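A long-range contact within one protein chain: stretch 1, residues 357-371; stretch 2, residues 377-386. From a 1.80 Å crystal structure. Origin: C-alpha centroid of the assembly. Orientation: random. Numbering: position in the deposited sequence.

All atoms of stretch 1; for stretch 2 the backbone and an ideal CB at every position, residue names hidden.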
# COMPACT_ATOMS: atom_id res chain seq x y z
N ASN A 357 15.35 -11.02 -16.92
CA ASN A 357 15.11 -12.29 -16.25
C ASN A 357 14.18 -12.21 -15.05
O ASN A 357 14.50 -12.72 -13.98
CB ASN A 357 16.44 -12.91 -15.83
CG ASN A 357 16.36 -14.41 -15.69
OD1 ASN A 357 15.70 -15.09 -16.49
ND2 ASN A 357 17.03 -14.96 -14.69
N TRP A 358 13.01 -11.59 -15.23
CA TRP A 358 12.06 -11.44 -14.14
C TRP A 358 11.29 -12.72 -13.81
O TRP A 358 11.31 -13.69 -14.57
CB TRP A 358 11.08 -10.30 -14.47
CG TRP A 358 10.30 -10.49 -15.74
CD1 TRP A 358 9.30 -11.39 -15.95
CD2 TRP A 358 10.45 -9.75 -16.95
NE1 TRP A 358 8.80 -11.25 -17.23
CE2 TRP A 358 9.49 -10.25 -17.86
CE3 TRP A 358 11.29 -8.71 -17.36
CZ2 TRP A 358 9.35 -9.75 -19.16
CZ3 TRP A 358 11.15 -8.21 -18.65
CH2 TRP A 358 10.19 -8.73 -19.54
N CYS A 359 10.61 -12.70 -12.67
CA CYS A 359 9.83 -13.84 -12.19
C CYS A 359 8.75 -14.27 -13.19
O CYS A 359 7.99 -13.44 -13.68
CB CYS A 359 9.19 -13.46 -10.85
SG CYS A 359 8.09 -14.70 -10.12
N ILE A 360 8.67 -15.57 -13.48
CA ILE A 360 7.67 -16.07 -14.42
C ILE A 360 6.56 -16.86 -13.74
O ILE A 360 5.61 -17.29 -14.39
CB ILE A 360 8.31 -16.97 -15.51
CG1 ILE A 360 8.95 -18.20 -14.85
CG2 ILE A 360 9.35 -16.19 -16.30
CD1 ILE A 360 9.51 -19.21 -15.85
N HIS A 361 6.67 -17.03 -12.42
CA HIS A 361 5.68 -17.77 -11.64
C HIS A 361 5.04 -16.93 -10.53
O HIS A 361 5.00 -17.36 -9.38
CB HIS A 361 6.33 -19.01 -11.00
CG HIS A 361 6.68 -20.09 -11.98
ND1 HIS A 361 5.76 -21.00 -12.43
CD2 HIS A 361 7.85 -20.40 -12.58
CE1 HIS A 361 6.35 -21.84 -13.28
NE2 HIS A 361 7.62 -21.49 -13.38
N PRO A 362 4.53 -15.73 -10.85
CA PRO A 362 3.92 -14.93 -9.78
C PRO A 362 2.69 -15.63 -9.18
O PRO A 362 1.93 -16.27 -9.90
CB PRO A 362 3.55 -13.64 -10.49
CG PRO A 362 3.23 -14.11 -11.89
CD PRO A 362 4.36 -15.08 -12.16
N HIS A 363 2.52 -15.52 -7.87
CA HIS A 363 1.37 -16.12 -7.20
C HIS A 363 0.20 -15.16 -7.41
O HIS A 363 -0.15 -14.39 -6.52
CB HIS A 363 1.66 -16.30 -5.71
CG HIS A 363 0.58 -17.05 -4.98
ND1 HIS A 363 0.16 -18.30 -5.36
CD2 HIS A 363 -0.15 -16.71 -3.89
CE1 HIS A 363 -0.79 -18.71 -4.54
NE2 HIS A 363 -1.00 -17.76 -3.64
N HIS A 364 -0.40 -15.22 -8.59
CA HIS A 364 -1.50 -14.33 -8.95
C HIS A 364 -2.46 -15.09 -9.87
O HIS A 364 -2.09 -15.50 -10.97
CB HIS A 364 -0.91 -13.09 -9.64
CG HIS A 364 -1.89 -11.98 -9.85
ND1 HIS A 364 -2.74 -11.93 -10.94
CD2 HIS A 364 -2.11 -10.85 -9.15
CE1 HIS A 364 -3.45 -10.81 -10.89
NE2 HIS A 364 -3.09 -10.14 -9.81
N ARG A 365 -3.69 -15.27 -9.41
CA ARG A 365 -4.67 -16.02 -10.19
C ARG A 365 -4.97 -15.48 -11.59
O ARG A 365 -4.90 -16.23 -12.56
CB ARG A 365 -5.97 -16.15 -9.38
CG ARG A 365 -5.83 -17.09 -8.19
CD ARG A 365 -7.02 -17.02 -7.24
NE ARG A 365 -6.90 -18.01 -6.17
CZ ARG A 365 -6.03 -17.96 -5.18
NH1 ARG A 365 -5.16 -16.96 -5.08
NH2 ARG A 365 -6.01 -18.93 -4.27
N ALA A 366 -5.28 -14.19 -11.69
CA ALA A 366 -5.58 -13.61 -13.00
C ALA A 366 -4.41 -13.72 -13.98
O ALA A 366 -4.58 -14.16 -15.12
CB ALA A 366 -6.01 -12.16 -12.84
N ALA A 367 -3.22 -13.32 -13.54
CA ALA A 367 -2.03 -13.38 -14.39
C ALA A 367 -1.67 -14.81 -14.78
O ALA A 367 -1.28 -15.07 -15.92
CB ALA A 367 -0.84 -12.71 -13.70
N ASN A 368 -1.81 -15.74 -13.85
CA ASN A 368 -1.49 -17.14 -14.12
C ASN A 368 -2.29 -17.62 -15.34
O ASN A 368 -1.74 -18.24 -16.25
CB ASN A 368 -1.79 -18.00 -12.89
CG ASN A 368 -1.47 -19.46 -13.11
OD1 ASN A 368 -2.36 -20.26 -13.37
ND2 ASN A 368 -0.20 -19.81 -13.03
N GLY A 369 -3.59 -17.33 -15.33
CA GLY A 369 -4.45 -17.69 -16.45
C GLY A 369 -4.90 -19.13 -16.61
O GLY A 369 -5.58 -19.45 -17.58
N TYR A 370 -4.53 -19.99 -15.67
CA TYR A 370 -4.91 -21.40 -15.74
C TYR A 370 -5.83 -21.77 -14.58
O TYR A 370 -6.04 -20.97 -13.67
CB TYR A 370 -3.67 -22.29 -15.70
CG TYR A 370 -2.73 -22.09 -16.87
CD1 TYR A 370 -3.07 -22.54 -18.14
CD2 TYR A 370 -1.51 -21.43 -16.70
CE1 TYR A 370 -2.22 -22.34 -19.23
CE2 TYR A 370 -0.65 -21.23 -17.78
CZ TYR A 370 -1.01 -21.68 -19.04
OH TYR A 370 -0.17 -21.48 -20.10
N THR A 371 -6.39 -22.97 -14.64
CA THR A 371 -7.27 -23.46 -13.58
C THR A 371 -6.74 -24.78 -13.04
O THR A 371 -5.53 -25.03 -13.06
CB THR A 371 -8.71 -23.65 -14.11
OG1 THR A 371 -8.69 -24.58 -15.21
CG2 THR A 371 -9.29 -22.33 -14.58
N UNK A 377 -2.23 -24.83 -12.89
CA UNK A 377 -1.84 -23.65 -12.12
C UNK A 377 -0.35 -23.67 -11.80
O UNK A 377 0.18 -22.71 -11.23
CB UNK A 377 -2.65 -23.56 -10.83
N UNK A 378 0.32 -24.76 -12.15
CA UNK A 378 1.74 -24.91 -11.89
C UNK A 378 2.60 -24.41 -13.05
O UNK A 378 3.81 -24.23 -12.90
CB UNK A 378 2.06 -26.38 -11.60
N UNK A 379 1.98 -24.18 -14.20
CA UNK A 379 2.71 -23.69 -15.37
C UNK A 379 3.03 -22.21 -15.21
O UNK A 379 2.45 -21.53 -14.37
CB UNK A 379 1.90 -23.92 -16.65
N UNK A 380 3.97 -21.69 -16.02
CA UNK A 380 4.35 -20.28 -15.95
C UNK A 380 3.15 -19.40 -16.29
O UNK A 380 2.33 -19.77 -17.12
CB UNK A 380 5.52 -19.98 -16.90
N UNK A 381 3.06 -18.25 -15.63
CA UNK A 381 1.95 -17.32 -15.86
C UNK A 381 1.73 -17.05 -17.35
O UNK A 381 2.66 -16.71 -18.07
CB UNK A 381 2.21 -16.00 -15.13
N UNK A 382 0.48 -17.18 -17.79
CA UNK A 382 0.12 -16.95 -19.18
C UNK A 382 0.21 -15.47 -19.55
O UNK A 382 0.59 -15.13 -20.67
CB UNK A 382 -1.29 -17.47 -19.45
N UNK A 383 -0.11 -14.60 -18.60
CA UNK A 383 -0.08 -13.15 -18.84
C UNK A 383 1.04 -12.44 -18.08
O UNK A 383 1.43 -12.88 -17.00
CB UNK A 383 -1.42 -12.53 -18.45
N UNK A 384 1.54 -11.35 -18.64
CA UNK A 384 2.62 -10.59 -18.02
C UNK A 384 2.05 -9.61 -16.99
O UNK A 384 1.31 -8.68 -17.34
CB UNK A 384 3.43 -9.84 -19.08
N UNK A 385 2.41 -9.81 -15.72
CA UNK A 385 1.94 -8.96 -14.63
C UNK A 385 2.89 -7.77 -14.45
O UNK A 385 3.59 -7.65 -13.46
CB UNK A 385 1.83 -9.76 -13.33
N UNK A 386 2.87 -6.88 -15.44
CA UNK A 386 3.73 -5.70 -15.45
C UNK A 386 3.71 -4.86 -14.17
O UNK A 386 2.64 -4.49 -13.69
CB UNK A 386 3.33 -4.81 -16.63

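Position 377 opens the stretch with its CB sideways, 3.9 Å from Thr371 O and 4.2 Å from Asn368 OD1. Small or polar residues suit it, and Asn377 is deposited. Its backbone does the nearer work: Asn377 N lies 3.3 Å from Thr371 O.

At 378 the CB points away and meets nothing of stretch 1, so almost any side chain would serve. Ala378 presents its O at the edge of the His361 ring, 3.5 Å from His361 CE1.

Position 379 aims its CB sideways, 3.9 Å from Tyr370 CE2. A long aliphatic chain could run over that ring, and Lys379 does so, its CD 4.3 Å from the centroid of the Tyr370 ring and over one face.

The backbone of 380 (-62/145) permits proline, and with the CB 3.7 Å from Ile360 O and 4.1 Å from His361 CE1, compact apolar residues fit. Pro380 places CG 3.7 Å from His361 CE1. Its O sits at the Tyr370 ring edge, 3.4 Å from Tyr370 CE2, and takes a bond from a water that also bonds Tyr370 OH.

Position 381 is hemmed in: its CB is 3.7 Å from both Ala367 O and Ile360 O, and 3.8 Å from Pro362 CD. Little room remains close by, so a small residue is the natural reading; Ala381 fills it. Ala381 N donates to Ile360 O (3.0 Å), a bond that joins the two backbones here.

At 382 the CB points toward stretch 1, 4.2 Å from Tyr370 CE2, with the other face of that ring free of 379 and Gly369 O available beyond. A long donor suits, whether Lys or Arg. Lys382 lays CE over the ring, 4.0 Å from the Tyr370 centroid, and Lys382 NZ donates to Gly369 O at 3.1 Å. Lys382 N donates to Asn368 O (2.9 Å). A CB on Gly369 would lie 3.0 Å from Lys382 CB, a clash.

Position 383 sends its CB sideways, 3.6 Å from Ala367 O; polar or aromatic residues could follow the helix end. His383 puts its ring edge on Ala366 O, with His383 CD2 at 3.6 Å. His383 N donates to Ala367 O (3.0 Å).

At 384 the CB points away, yet a branched chain could curl back toward Trp358. Leu384 brings CD1 3.5 Å from Trp358 NE1.

Position 385 points its CB toward a pocket lined by Ala367 CB, 4.0 Å away, Pro362 and the face of the His364 ring, suited to an aliphatic side chain. Leu385 packs CD1 over the His364 face, 4.1 Å from its centroid.

Position 386 is out of reach; Thr386 occupies it.

Stretch 2 377-386: NAKPAKHLLT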
# COMPACT_ATOMS: atom_id res chain seq x y z
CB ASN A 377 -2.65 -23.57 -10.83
CG ASN A 377 -2.34 -24.71 -9.87
OD1 ASN A 377 -2.56 -25.87 -10.18
ND2 ASN A 377 -1.83 -24.37 -8.69
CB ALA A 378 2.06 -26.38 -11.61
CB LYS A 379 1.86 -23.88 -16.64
CG LYS A 379 1.49 -25.32 -16.94
CD LYS A 379 0.58 -25.42 -18.16
CE LYS A 379 1.28 -24.92 -19.42
NZ LYS A 379 0.40 -25.01 -20.62
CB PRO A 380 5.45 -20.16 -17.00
CG PRO A 380 6.07 -21.53 -16.99
CD PRO A 380 4.86 -22.42 -16.95
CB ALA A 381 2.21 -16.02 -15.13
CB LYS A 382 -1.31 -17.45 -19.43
CG LYS A 382 -1.77 -17.40 -20.88
CD LYS A 382 -3.22 -17.87 -21.02
CE LYS A 382 -3.41 -19.30 -20.53
NZ LYS A 382 -4.84 -19.73 -20.58
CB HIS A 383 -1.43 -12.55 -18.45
CG HIS A 383 -2.60 -13.22 -19.11
ND1 HIS A 383 -2.82 -13.16 -20.47
CD2 HIS A 383 -3.60 -13.98 -18.60
CE1 HIS A 383 -3.91 -13.85 -20.76
NE2 HIS A 383 -4.40 -14.36 -19.65
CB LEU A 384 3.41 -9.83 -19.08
CG LEU A 384 4.62 -9.03 -18.58
CD1 LEU A 384 5.67 -9.97 -18.00
CD2 LEU A 384 5.22 -8.22 -19.72
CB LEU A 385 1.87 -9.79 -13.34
CG LEU A 385 1.26 -9.16 -12.08
CD1 LEU A 385 -0.18 -8.75 -12.34
CD2 LEU A 385 1.31 -10.17 -10.94
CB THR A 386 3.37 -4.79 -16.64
OG1 THR A 386 3.45 -5.55 -17.85
CG2 THR A 386 4.31 -3.59 -16.72
O HOH W 1 5.10 -16.03 -17.07
O HOH W 2 3.07 -20.61 -11.87
O HOH W 3 2.53 -20.57 -19.73
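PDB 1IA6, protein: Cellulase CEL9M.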